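Local structure of putative acetyl/propionyl-CoA carboxylase, alpha subunit (Methylibium petroleiphilum, 2O1Q) at the interface of chains A and B. The protein is a zinc-binding, ChrR-type cupin-like protein that is a putative acetylacetone dioxygenase, cleaving acetylacetone with molecular oxygen if the assignment holds. Sequence-based numbering; all coordinates share one arbitrary frame. Chains: chain A/B, putative acetyl/propionyl-CoA carboxylase, alpha subunit.

The interface of chains A and B. Residues chain A 7, 37-42, 136; chain B 4-5, 7, 41.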
loop_
_atom_site.group_PDB
_atom_site.type_symbol
_atom_site.label_atom_id
_atom_site.label_comp_id
_atom_site.label_asym_id
_atom_site.label_seq_id
_atom_site.Cartn_x
_atom_site.Cartn_y
_atom_site.Cartn_z
ATOM N N ILE A 7 15.430 0.055 -1.132
ATOM C CA ILE A 7 15.205 1.225 -1.990
ATOM C C ILE A 7 16.032 2.403 -1.478
ATOM O O ILE A 7 16.131 2.638 -0.309
ATOM C CB ILE A 7 13.716 1.515 -2.195
ATOM C CG1 ILE A 7 13.030 0.238 -2.729
ATOM C CG2 ILE A 7 13.542 2.740 -3.105
ATOM C CD1 ILE A 7 13.487 -0.222 -4.062
ATOM N N HIS A 37 8.124 12.666 -6.860
ATOM C CA HIS A 37 8.485 11.262 -6.620
ATOM C C HIS A 37 7.545 10.330 -7.353
ATOM O O HIS A 37 6.321 10.584 -7.428
ATOM C CB HIS A 37 8.487 10.937 -5.119
ATOM C CG HIS A 37 8.643 9.477 -4.811
ATOM N ND1 HIS A 37 9.865 8.851 -4.759
ATOM C CD2 HIS A 37 7.724 8.535 -4.537
ATOM C CE1 HIS A 37 9.680 7.562 -4.521
ATOM N NE2 HIS A 37 8.386 7.352 -4.351
ATOM N N VAL A 38 8.065 9.225 -7.840
ATOM C CA VAL A 38 7.258 8.092 -8.252
ATOM C C VAL A 38 7.789 6.822 -7.575
ATOM O O VAL A 38 9.022 6.667 -7.506
ATOM C CB VAL A 38 7.154 7.919 -9.788
ATOM C CG1 VAL A 38 6.534 9.172 -10.456
ATOM C CG2 VAL A 38 8.507 7.464 -10.405
ATOM N N SER A 39 6.889 5.907 -7.231
ATOM C CA SER A 39 7.160 4.616 -6.650
ATOM C C SER A 39 6.698 3.560 -7.649
ATOM O O SER A 39 5.477 3.272 -7.738
ATOM C CB SER A 39 6.381 4.431 -5.379
ATOM O OG SER A 39 7.031 5.099 -4.288
ATOM N N PRO A 40 7.626 3.006 -8.421
ATOM C CA PRO A 40 7.219 2.040 -9.453
ATOM C C PRO A 40 6.584 0.766 -8.940
ATOM O O PRO A 40 5.827 0.076 -9.694
ATOM C CB PRO A 40 8.556 1.701 -10.162
ATOM C CG PRO A 40 9.474 2.796 -9.807
ATOM C CD PRO A 40 9.092 3.168 -8.399
ATOM N N GLU A 41 6.921 0.382 -7.710
ATOM C CA GLU A 41 6.387 -0.869 -7.214
ATOM C C GLU A 41 4.915 -0.757 -6.822
ATOM O O GLU A 41 4.094 -1.545 -7.285
ATOM C CB GLU A 41 7.212 -1.351 -6.057
ATOM C CG GLU A 41 6.817 -2.689 -5.546
ATOM C CD GLU A 41 7.422 -3.006 -4.208
ATOM O OE1 GLU A 41 8.627 -3.401 -4.165
ATOM O OE2 GLU A 41 6.741 -2.801 -3.175
HETATM N N MSE A 42 4.571 0.203 -5.954
HETATM C CA MSE A 42 3.229 0.357 -5.475
HETATM C C MSE A 42 2.415 1.110 -6.479
HETATM O O MSE A 42 1.168 1.048 -6.378
HETATM C CB MSE A 42 3.289 1.067 -4.157
HETATM C CG MSE A 42 1.978 1.109 -3.430
HETATM SE SE MSE A 42 2.141 1.606 -1.539
HETATM C CE MSE A 42 4.130 1.560 -1.464
ATOM N N TRP A 136 1.599 6.819 -12.206
ATOM C CA TRP A 136 3.019 7.169 -11.946
ATOM C C TRP A 136 3.868 7.243 -13.171
ATOM O O TRP A 136 4.693 8.109 -13.270
ATOM C CB TRP A 136 3.680 6.206 -10.917
ATOM C CG TRP A 136 3.990 4.880 -11.425
ATOM C CD1 TRP A 136 3.163 3.825 -11.463
ATOM C CD2 TRP A 136 5.209 4.465 -12.033
ATOM N NE1 TRP A 136 3.769 2.757 -12.053
ATOM C CE2 TRP A 136 5.048 3.122 -12.401
ATOM C CE3 TRP A 136 6.435 5.095 -12.296
ATOM C CZ2 TRP A 136 6.032 2.407 -13.006
ATOM C CZ3 TRP A 136 7.423 4.369 -12.919
ATOM C CH2 TRP A 136 7.219 3.038 -13.249
ATOM N N LYS B 4 12.948 6.149 -13.788
ATOM C CA LYS B 4 12.720 4.863 -13.150
ATOM C C LYS B 4 11.982 3.900 -14.052
ATOM O O LYS B 4 11.077 4.276 -14.794
ATOM C CB LYS B 4 11.924 5.005 -11.879
ATOM C CG LYS B 4 12.559 5.870 -10.842
ATOM C CD LYS B 4 11.897 5.689 -9.501
ATOM C CE LYS B 4 12.587 6.575 -8.481
ATOM N NZ LYS B 4 11.831 6.523 -7.207
ATOM N N SER B 5 12.385 2.638 -13.970
ATOM C CA SER B 5 11.783 1.567 -14.716
ATOM C C SER B 5 10.670 0.895 -13.918
ATOM O O SER B 5 10.622 0.973 -12.691
ATOM C CB SER B 5 12.856 0.536 -15.045
ATOM O OG SER B 5 13.618 0.240 -13.887
ATOM N N ILE B 7 8.893 -2.355 -12.354
ATOM C CA ILE B 7 9.399 -3.494 -11.632
ATOM C C ILE B 7 9.221 -4.737 -12.490
ATOM O O ILE B 7 8.225 -4.882 -13.199
ATOM C CB ILE B 7 8.731 -3.606 -10.270
ATOM C CG1 ILE B 7 9.053 -2.327 -9.502
ATOM C CG2 ILE B 7 9.211 -4.849 -9.524
ATOM C CD1 ILE B 7 10.515 -2.055 -9.327
ATOM N N GLU B 41 10.028 -2.055 -1.776
ATOM C CA GLU B 41 9.519 -0.708 -1.698
ATOM C C GLU B 41 8.414 -0.561 -0.640
ATOM O O GLU B 41 8.526 0.273 0.253
ATOM C CB GLU B 41 9.019 -0.291 -3.069
ATOM C CG GLU B 41 8.625 1.192 -3.071
ATOM C CD GLU B 41 7.797 1.507 -4.288
ATOM O OE1 GLU B 41 8.403 1.755 -5.365
ATOM O OE2 GLU B 41 6.515 1.411 -4.159
HETATM O O HOH W 1 6.332 -1.338 -11.933
#
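The end of strand 32-39 of chain A and the turn after it, A:Pro40 to A:Met42, meet the same turn of chain B and the N-terminal segment B:Lys4 to B:Ile7; the start of helix 136-144 of chain A backs the patch. At the centre, A:Glu41 and B:Glu41 lie alongside, antiparallel, each carboxylate passing the other's tip, with A:Glu41 CD 3.3 Å from B:Glu41 CB and the carboxylate planes 23° apart. Both have CG anti to the backbone N (chi1 -175° in A:Glu41) and are extended beyond CG, the carboxylate turned about its last bond. B:Glu41 OE1 accepts a hydrogen bond from A:Glu41 N (3.1 Å) and B:Glu41 OE2 one from A:Met42 N (2.9 Å), both donors above the carboxylate plane; two amides of one turn thus grip one carboxylate. Reciprocally, B:Glu41 N donates to A:Glu41 OE1 at 3.1 Å, again from above the plane. A:Glu41 OE2 and B:Glu41 OE2 lie 4.3 Å apart, and the amides may offset this like-charge proximity. B:Lys4, extended beyond CG, crosses A:Pro40, and B:Lys4 NZ donates a hydrogen bond to A:Val38 O (2.8 Å), almost along the carbonyl axis (175°). Its CD packs on A:Pro40 CG, and A:Pro40 CA lies over one face of the A:Trp136 indole, toward the rim. B:Ile7 lays CG1 against A:Glu41 CA at 3.8 Å, while a water joins its N to A:Pro40 O. With its two-fold twin, this mutual crossing would hold two cupin-like subunits together in the deposited tetramer, though the structure alone does not show whether that pairing is biological.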